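Local coordinates for protein whirlin (Mus musculus, PDB 6FDD) that helps build and maintain the stereocilia of inner-ear hair cells as a scaffold of the USH2 complex; this piece is whirlin's second harmonin-homology domain (HHD2), at residues L20-E25 and A58-L62; L63-R67 and F78-R84. The contacts are given in a common frame with arbitrary orientation. Numbering follows the deposited sequence.

Interaction 1: residues L20-E25 and A58-L62; sequences LLTEQE and AKFSL
Within the all-helical HHD2 domain, the turn from helix 11-20 into helix 23-37 meets the short, weakly bonded helix 57-60 and the residues after it. Residues 58-62 keep roughly helical phi/psi. L21 leaves helical geometry (phi/psi -119/154). T22 (chi1 p) is the N-cap of helix 23-37. It forms a capping box with E25 (m, t): E25 N donates to T22 OG1 (3.0 Å) and T22 N to E25 OE1 (3.0 Å). The closest CA pair is L20-K59, 6.2 Å. L20 (m, t) points across: its CD2 lies 3.9 Å from A58 CB and its CD1 3.9 Å from L62 CG. L21, also m, t, puts CG 3.7 Å from L62 CD1 and CD2 3.8 Å from K59 CG. L62 (m, t) also touches L13 and M29. K59 has chi1 m and is extended from chi2 to chi4. Its NZ forms a salt bridge to E25 OE2 (2.8 Å) and hydrogen-bonds N55 OD1. One carboxylate thus links the start of helix 23-37 to K59, whose aliphatic chain lies against L21.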
ATOM      1  N   LEU A  20      -3.189   7.671 -10.314  1.00 37.45           N
ATOM      2  CA  LEU A  20      -1.723   7.625 -10.267  1.00 36.39           C
ATOM      3  C   LEU A  20      -1.058   6.385 -10.882  1.00 36.19           C
ATOM      4  O   LEU A  20       0.125   6.447 -11.222  1.00 35.57           O
ATOM      5  CB  LEU A  20      -1.250   7.790  -8.808  1.00 36.46           C
ATOM      6  CG  LEU A  20      -1.645   9.107  -8.098  1.00 41.40           C
ATOM      7  CD1 LEU A  20      -1.405   9.027  -6.613  1.00 41.56           C
ATOM      8  CD2 LEU A  20      -0.914  10.303  -8.686  1.00 44.60           C
ATOM      9  N   LEU A  21      -1.793   5.270 -11.005  1.00 29.33           N
ATOM     10  CA  LEU A  21      -1.237   4.016 -11.517  1.00 28.43           C
ATOM     11  C   LEU A  21      -1.900   3.519 -12.792  1.00 33.02           C
ATOM     12  O   LEU A  21      -3.095   3.755 -13.001  1.00 33.69           O
ATOM     13  CB  LEU A  21      -1.389   2.915 -10.441  1.00 27.88           C
ATOM     14  CG  LEU A  21      -0.827   3.163  -9.031  1.00 31.52           C
ATOM     15  CD1 LEU A  21      -1.179   2.005  -8.107  1.00 30.94           C
ATOM     16  CD2 LEU A  21       0.689   3.374  -9.060  1.00 31.31           C
ATOM     17  N   THR A  22      -1.150   2.736 -13.600  1.00 28.66           N
ATOM     18  CA  THR A  22      -1.697   2.068 -14.795  1.00 27.24           C
ATOM     19  C   THR A  22      -2.567   0.916 -14.267  1.00 27.34           C
ATOM     20  O   THR A  22      -2.449   0.571 -13.082  1.00 25.68           O
ATOM     21  CB  THR A  22      -0.558   1.474 -15.651  1.00 33.24           C
ATOM     22  OG1 THR A  22       0.092   0.426 -14.915  1.00 29.63           O
ATOM     23  CG2 THR A  22       0.460   2.532 -16.120  1.00 33.95           C
ATOM     24  N   GLU A  23      -3.373   0.273 -15.136  1.00 23.59           N
ATOM     25  CA  GLU A  23      -4.187  -0.879 -14.735  1.00 23.57           C
ATOM     26  C   GLU A  23      -3.282  -1.986 -14.159  1.00 25.22           C
ATOM     27  O   GLU A  23      -3.621  -2.568 -13.131  1.00 25.05           O
ATOM     28  CB  GLU A  23      -5.019  -1.419 -15.917  1.00 25.12           C
ATOM     29  CG  GLU A  23      -5.946  -2.571 -15.548  1.00 35.24           C
ATOM     30  CD  GLU A  23      -5.358  -3.974 -15.504  1.00 55.38           C
ATOM     31  OE1 GLU A  23      -4.361  -4.228 -16.218  1.00 53.66           O
ATOM     32  OE2 GLU A  23      -5.897  -4.820 -14.753  1.00 44.24           O
ATOM     33  N   GLN A  24      -2.139  -2.254 -14.822  1.00 22.31           N
ATOM     34  CA  GLN A  24      -1.202  -3.302 -14.389  1.00 22.15           C
ATOM     35  C   GLN A  24      -0.563  -2.991 -13.029  1.00 25.00           C
ATOM     36  O   GLN A  24      -0.459  -3.887 -12.190  1.00 25.14           O
ATOM     37  CB  GLN A  24      -0.158  -3.598 -15.480  1.00 23.10           C
ATOM     38  CG  GLN A  24      -0.789  -4.285 -16.707  1.00 28.42           C
ATOM     39  CD  GLN A  24      -1.072  -5.757 -16.478  1.00 43.48           C
ATOM     40  OE1 GLN A  24      -0.175  -6.590 -16.540  1.00 35.79           O
ATOM     41  NE2 GLN A  24      -2.311  -6.125 -16.183  1.00 32.93           N
ATOM     42  N   GLU A  25      -0.174  -1.734 -12.793  1.00 22.47           N
ATOM     43  CA  GLU A  25       0.408  -1.314 -11.502  1.00 22.33           C
ATOM     44  C   GLU A  25      -0.661  -1.399 -10.401  1.00 24.67           C
ATOM     45  O   GLU A  25      -0.374  -1.832  -9.288  1.00 23.45           O
ATOM     46  CB  GLU A  25       0.932   0.123 -11.584  1.00 23.72           C
ATOM     47  CG  GLU A  25       2.191   0.306 -12.415  1.00 31.15           C
ATOM     48  CD  GLU A  25       2.598   1.764 -12.500  1.00 54.98           C
ATOM     49  OE1 GLU A  25       1.713   2.630 -12.698  1.00 30.00           O
ATOM     50  OE2 GLU A  25       3.801   2.046 -12.299  1.00 60.91           O
ATOM     51  N   ALA A  58       4.734  11.199  -6.655  1.00 32.58           N
ATOM     52  CA  ALA A  58       3.269  11.137  -6.658  1.00 32.50           C
ATOM     53  C   ALA A  58       2.774   9.749  -6.238  1.00 34.67           C
ATOM     54  O   ALA A  58       1.807   9.657  -5.491  1.00 34.00           O
ATOM     55  CB  ALA A  58       2.721  11.497  -8.033  1.00 33.44           C
ATOM     56  N   LYS A  59       3.450   8.669  -6.693  1.00 29.66           N
ATOM     57  CA  LYS A  59       3.040   7.304  -6.332  1.00 28.07           C
ATOM     58  C   LYS A  59       3.228   7.014  -4.860  1.00 29.14           C
ATOM     59  O   LYS A  59       2.393   6.323  -4.281  1.00 28.04           O
ATOM     60  CB  LYS A  59       3.743   6.253  -7.200  1.00 28.95           C
ATOM     61  CG  LYS A  59       3.231   6.202  -8.633  1.00 24.51           C
ATOM     62  CD  LYS A  59       4.084   5.271  -9.465  1.00 26.59           C
ATOM     63  CE  LYS A  59       3.848   5.483 -10.939  1.00 30.12           C
ATOM     64  NZ  LYS A  59       4.726   4.610 -11.769  1.00 29.62           N
ATOM     65  N   PHE A  60       4.297   7.568  -4.236  1.00 27.54           N
ATOM     66  CA  PHE A  60       4.577   7.402  -2.808  1.00 27.67           C
ATOM     67  C   PHE A  60       3.390   7.878  -1.941  1.00 29.31           C
ATOM     68  O   PHE A  60       3.125   7.271  -0.902  1.00 27.65           O
ATOM     69  CB  PHE A  60       5.896   8.090  -2.384  1.00 30.32           C
ATOM     70  CG  PHE A  60       6.248   7.880  -0.921  1.00 33.53           C
ATOM     71  CD1 PHE A  60       6.855   6.702  -0.494  1.00 38.11           C
ATOM     72  CD2 PHE A  60       5.926   8.838   0.037  1.00 36.83           C
ATOM     73  CE1 PHE A  60       7.157   6.499   0.861  1.00 39.46           C
ATOM     74  CE2 PHE A  60       6.215   8.627   1.392  1.00 40.26           C
ATOM     75  CZ  PHE A  60       6.831   7.459   1.793  1.00 38.79           C
ATOM     76  N   SER A  61       2.659   8.924  -2.397  1.00 26.97           N
ATOM     77  CA  SER A  61       1.476   9.451  -1.687  1.00 27.65           C
ATOM     78  C   SER A  61       0.387   8.391  -1.446  1.00 31.24           C
ATOM     79  O   SER A  61      -0.399   8.523  -0.500  1.00 29.90           O
ATOM     80  CB  SER A  61       0.903  10.671  -2.408  1.00 30.92           C
ATOM     81  OG  SER A  61       0.125  10.292  -3.526  1.00 40.26           O
ATOM     82  N   LEU A  62       0.362   7.315  -2.266  1.00 27.67           N
ATOM     83  CA  LEU A  62      -0.607   6.228  -2.075  1.00 27.20           C
ATOM     84  C   LEU A  62      -0.432   5.471  -0.760  1.00 29.22           C
ATOM     85  O   LEU A  62      -1.413   4.941  -0.252  1.00 26.99           O
ATOM     86  CB  LEU A  62      -0.611   5.243  -3.257  1.00 27.60           C
ATOM     87  CG  LEU A  62      -1.235   5.757  -4.545  1.00 32.91           C
ATOM     88  CD1 LEU A  62      -0.869   4.866  -5.695  1.00 33.15           C
ATOM     89  CD2 LEU A  62      -2.765   5.830  -4.429  1.00 36.17           C
TER

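Interaction 2: residues L63-R67 and F78-R84; sequences LSEVR and FDHLVLR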
ATOM      1  N   LEU A  63       0.800   5.405  -0.193  1.00 26.23           N
ATOM      2  CA  LEU A  63       0.993   4.691   1.085  1.00 25.48           C
ATOM      3  C   LEU A  63       0.189   5.303   2.239  1.00 30.89           C
ATOM      4  O   LEU A  63      -0.232   4.553   3.131  1.00 29.71           O
ATOM      5  CB  LEU A  63       2.474   4.520   1.457  1.00 25.08           C
ATOM      6  CG  LEU A  63       3.231   3.524   0.577  1.00 29.04           C
ATOM      7  CD1 LEU A  63       4.716   3.758   0.634  1.00 28.96           C
ATOM      8  CD2 LEU A  63       2.890   2.088   0.951  1.00 29.71           C
ATOM      9  N   SER A  64      -0.094   6.634   2.194  1.00 30.87           N
ATOM     10  CA  SER A  64      -0.942   7.263   3.226  1.00 32.03           C
ATOM     11  C   SER A  64      -2.392   6.751   3.097  1.00 36.01           C
ATOM     12  O   SER A  64      -3.073   6.597   4.108  1.00 35.90           O
ATOM     13  CB  SER A  64      -0.878   8.787   3.170  1.00 36.78           C
ATOM     14  OG  SER A  64      -1.371   9.300   1.944  1.00 48.41           O
ATOM     15  N   GLU A  65      -2.833   6.418   1.864  1.00 33.13           N
ATOM     16  CA  GLU A  65      -4.162   5.833   1.642  1.00 32.81           C
ATOM     17  C   GLU A  65      -4.162   4.374   2.084  1.00 34.64           C
ATOM     18  O   GLU A  65      -5.132   3.921   2.686  1.00 34.02           O
ATOM     19  CB  GLU A  65      -4.600   5.962   0.176  1.00 34.74           C
ATOM     20  CG  GLU A  65      -4.610   7.384  -0.373  1.00 47.79           C
ATOM     21  CD  GLU A  65      -5.735   8.303   0.072  1.00 81.91           C
ATOM     22  OE1 GLU A  65      -6.629   7.860   0.832  1.00 82.24           O
ATOM     23  OE2 GLU A  65      -5.725   9.477  -0.360  1.00 85.32           O
ATOM     24  N   VAL A  66      -3.051   3.636   1.817  1.00 28.76           N
ATOM     25  CA  VAL A  66      -2.893   2.234   2.245  1.00 27.83           C
ATOM     26  C   VAL A  66      -2.954   2.135   3.770  1.00 30.89           C
ATOM     27  O   VAL A  66      -3.543   1.195   4.294  1.00 30.97           O
ATOM     28  CB  VAL A  66      -1.599   1.591   1.656  1.00 30.66           C
ATOM     29  CG1 VAL A  66      -1.272   0.239   2.300  1.00 30.74           C
ATOM     30  CG2 VAL A  66      -1.702   1.458   0.142  1.00 30.10           C
ATOM     31  N   ARG A  67      -2.352   3.101   4.481  1.00 29.36           N
ATOM     32  CA  ARG A  67      -2.335   3.129   5.948  1.00 29.79           C
ATOM     33  C   ARG A  67      -3.745   2.981   6.543  1.00 34.70           C
ATOM     34  O   ARG A  67      -3.928   2.249   7.514  1.00 33.24           O
ATOM     35  CB  ARG A  67      -1.676   4.422   6.458  1.00 30.02           C
ATOM     36  CG  ARG A  67      -1.311   4.358   7.929  1.00 32.34           C
ATOM     37  CD  ARG A  67      -0.773   5.669   8.463  1.00 35.11           C
ATOM     38  NE  ARG A  67      -0.415   5.540   9.877  1.00 39.15           N
ATOM     39  CZ  ARG A  67      -1.261   5.719  10.889  1.00 51.80           C
ATOM     40  NH1 ARG A  67      -2.527   6.057  10.655  1.00 36.83           N
ATOM     41  NH2 ARG A  67      -0.853   5.559  12.138  1.00 36.69           N
ATOM     42  N   PHE A  78       3.766  -0.665  10.502  1.00 21.50           N
ATOM     43  CA  PHE A  78       3.667   0.041   9.221  1.00 20.33           C
ATOM     44  C   PHE A  78       4.414   1.386   9.278  1.00 26.30           C
ATOM     45  O   PHE A  78       5.247   1.671   8.406  1.00 24.87           O
ATOM     46  CB  PHE A  78       2.184   0.239   8.830  1.00 20.77           C
ATOM     47  CG  PHE A  78       1.944   0.914   7.495  1.00 20.94           C
ATOM     48  CD1 PHE A  78       1.868   2.298   7.397  1.00 22.94           C
ATOM     49  CD2 PHE A  78       1.767   0.160   6.336  1.00 22.87           C
ATOM     50  CE1 PHE A  78       1.638   2.918   6.167  1.00 24.39           C
ATOM     51  CE2 PHE A  78       1.512   0.781   5.109  1.00 24.15           C
ATOM     52  CZ  PHE A  78       1.454   2.153   5.029  1.00 22.87           C
ATOM     53  N   ASP A  79       4.135   2.199  10.319  1.00 22.90           N
ATOM     54  CA  ASP A  79       4.748   3.516  10.530  1.00 23.11           C
ATOM     55  C   ASP A  79       6.261   3.426  10.743  1.00 26.24           C
ATOM     56  O   ASP A  79       6.977   4.345  10.372  1.00 26.31           O
ATOM     57  CB  ASP A  79       4.085   4.235  11.718  1.00 24.57           C
ATOM     58  CG  ASP A  79       2.648   4.658  11.462  1.00 32.77           C
ATOM     59  OD1 ASP A  79       2.240   4.700  10.274  1.00 29.60           O
ATOM     60  OD2 ASP A  79       1.932   4.957  12.448  1.00 39.19           O
ATOM     61  N   HIS A  80       6.746   2.308  11.300  1.00 23.29           N
ATOM     62  CA  HIS A  80       8.178   2.127  11.518  1.00 23.09           C
ATOM     63  C   HIS A  80       8.961   2.036  10.193  1.00 27.20           C
ATOM     64  O   HIS A  80      10.137   2.413  10.161  1.00 23.58           O
ATOM     65  CB  HIS A  80       8.444   0.924  12.421  1.00 24.07           C
ATOM     66  CG  HIS A  80       9.812   0.910  13.044  1.00 27.67           C
ATOM     67  ND1 HIS A  80      10.313   2.013  13.738  1.00 29.43           N
ATOM     68  CD2 HIS A  80      10.730  -0.083  13.084  1.00 28.73           C
ATOM     69  CE1 HIS A  80      11.515   1.656  14.162  1.00 28.04           C
ATOM     70  NE2 HIS A  80      11.807   0.402  13.808  1.00 28.03           N
ATOM     71  N   LEU A  81       8.291   1.617   9.088  1.00 25.04           N
ATOM     72  CA  LEU A  81       8.933   1.521   7.761  1.00 24.46           C
ATOM     73  C   LEU A  81       8.494   2.601   6.793  1.00 26.91           C
ATOM     74  O   LEU A  81       9.256   2.953   5.895  1.00 26.39           O
ATOM     75  CB  LEU A  81       8.687   0.142   7.117  1.00 24.62           C
ATOM     76  CG  LEU A  81       9.271  -1.091   7.811  1.00 29.97           C
ATOM     77  CD1 LEU A  81       9.075  -2.319   6.934  1.00 30.35           C
ATOM     78  CD2 LEU A  81      10.761  -0.927   8.119  1.00 33.35           C
ATOM     79  N   VAL A  82       7.254   3.099   6.944  1.00 24.11           N
ATOM     80  CA  VAL A  82       6.660   4.099   6.048  1.00 24.33           C
ATOM     81  C   VAL A  82       6.633   5.446   6.744  1.00 29.72           C
ATOM     82  O   VAL A  82       5.912   5.615   7.734  1.00 29.33           O
ATOM     83  CB  VAL A  82       5.237   3.678   5.572  1.00 28.21           C
ATOM     84  CG1 VAL A  82       4.615   4.728   4.649  1.00 27.56           C
ATOM     85  CG2 VAL A  82       5.252   2.304   4.905  1.00 28.22           C
ATOM     86  N   LEU A  83       7.377   6.409   6.201  1.00 27.45           N
ATOM     87  CA  LEU A  83       7.454   7.747   6.776  1.00 28.52           C
ATOM     88  C   LEU A  83       6.124   8.465   6.665  1.00 35.02           C
ATOM     89  O   LEU A  83       5.570   8.605   5.572  1.00 33.69           O
ATOM     90  CB  LEU A  83       8.590   8.580   6.154  1.00 28.29           C
ATOM     91  CG  LEU A  83       8.802   9.971   6.793  1.00 33.07           C
ATOM     92  CD1 LEU A  83       9.582   9.887   8.112  1.00 33.45           C
ATOM     93  CD2 LEU A  83       9.438  10.928   5.821  1.00 34.94           C
ATOM     94  N   ARG A  84       5.608   8.861   7.833  1.00 35.37           N
ATOM     95  CA  ARG A  84       4.365   9.601   8.000  1.00 36.84           C
ATOM     96  C   ARG A  84       4.764  11.095   8.002  1.00 44.69           C
ATOM     97  O   ARG A  84       5.335  11.583   8.985  1.00 45.74           O
ATOM     98  CB  ARG A  84       3.697   9.171   9.324  1.00 37.19           C
ATOM     99  CG  ARG A  84       2.246   9.598   9.477  1.00 52.82           C
ATOM    100  CD  ARG A  84       1.408   8.472  10.057  1.00 65.28           C
ATOM    101  NE  ARG A  84       0.304   8.958  10.891  1.00 73.80           N
ATOM    102  CZ  ARG A  84      -0.900   9.292  10.433  1.00 86.79           C
ATOM    103  NH1 ARG A  84      -1.170   9.219   9.135  1.00 71.57           N
ATOM    104  NH2 ARG A  84      -1.839   9.717  11.269  1.00 74.51           N
TER
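R67 and D79 form a two-pronged salt bridge. R67 NE donates to D79 OD1 (2.8 Å) and R67 NH2 to D79 OD2 (2.9 Å), both nearly linear. The carboxylate lies at the edge of the guanidinium, near its plane. One face of that guanidinium is taken by R84. The two guanidinium groups stack flat, with centres 3.6 Å apart and planes at 10°. Like charges therefore come close, with R67 NE 3.6 Å from R84 NE, and D79 offsets part of this charge. R67 reaches D79 with chi1 to chi3 all t, so the side chain is extended. The contact ties helix 62-67 to helix 75-81 and to the tail that follows it, within the all-helical HHD2 domain. The nearest CA pairs are R67-F78 (7.5 Å) and L63-V82 (7.6 Å). Beneath the charged pair the contact turns apolar. R67 CB lies 3.7 Å from F78 CE1, and V66 CG1 is 4.0 Å from F78 CE2. L63 O approaches the ring edge at F78 CZ (3.5 Å). V82 CG1 packs on L63 CB at 3.8 Å. Helix 43-53 adds V47, which touches F78 and V82, and L50, which touches L63.

How the interactions relate
Interactions 1 and 2 follow in series along the chain, and their centres are about 15 Å apart. L62 and L63 are neighbours in sequence, so helix 62-67 starts in one contact and carries on into the other. L62 faces the 20-25 turn, whereas L63 faces the 78-84 segment. L54 touches both leucines and so joins the two apolar sets. L13 of helix 11-20 likewise touches L62 and V66. A direct contact also exists: F60 CZ packs at 4.1 Å from L83 O. Both combine apolar packing with one salt bridge; the apolar part is leucine-rich in interaction 1 and built round F78 in interaction 2.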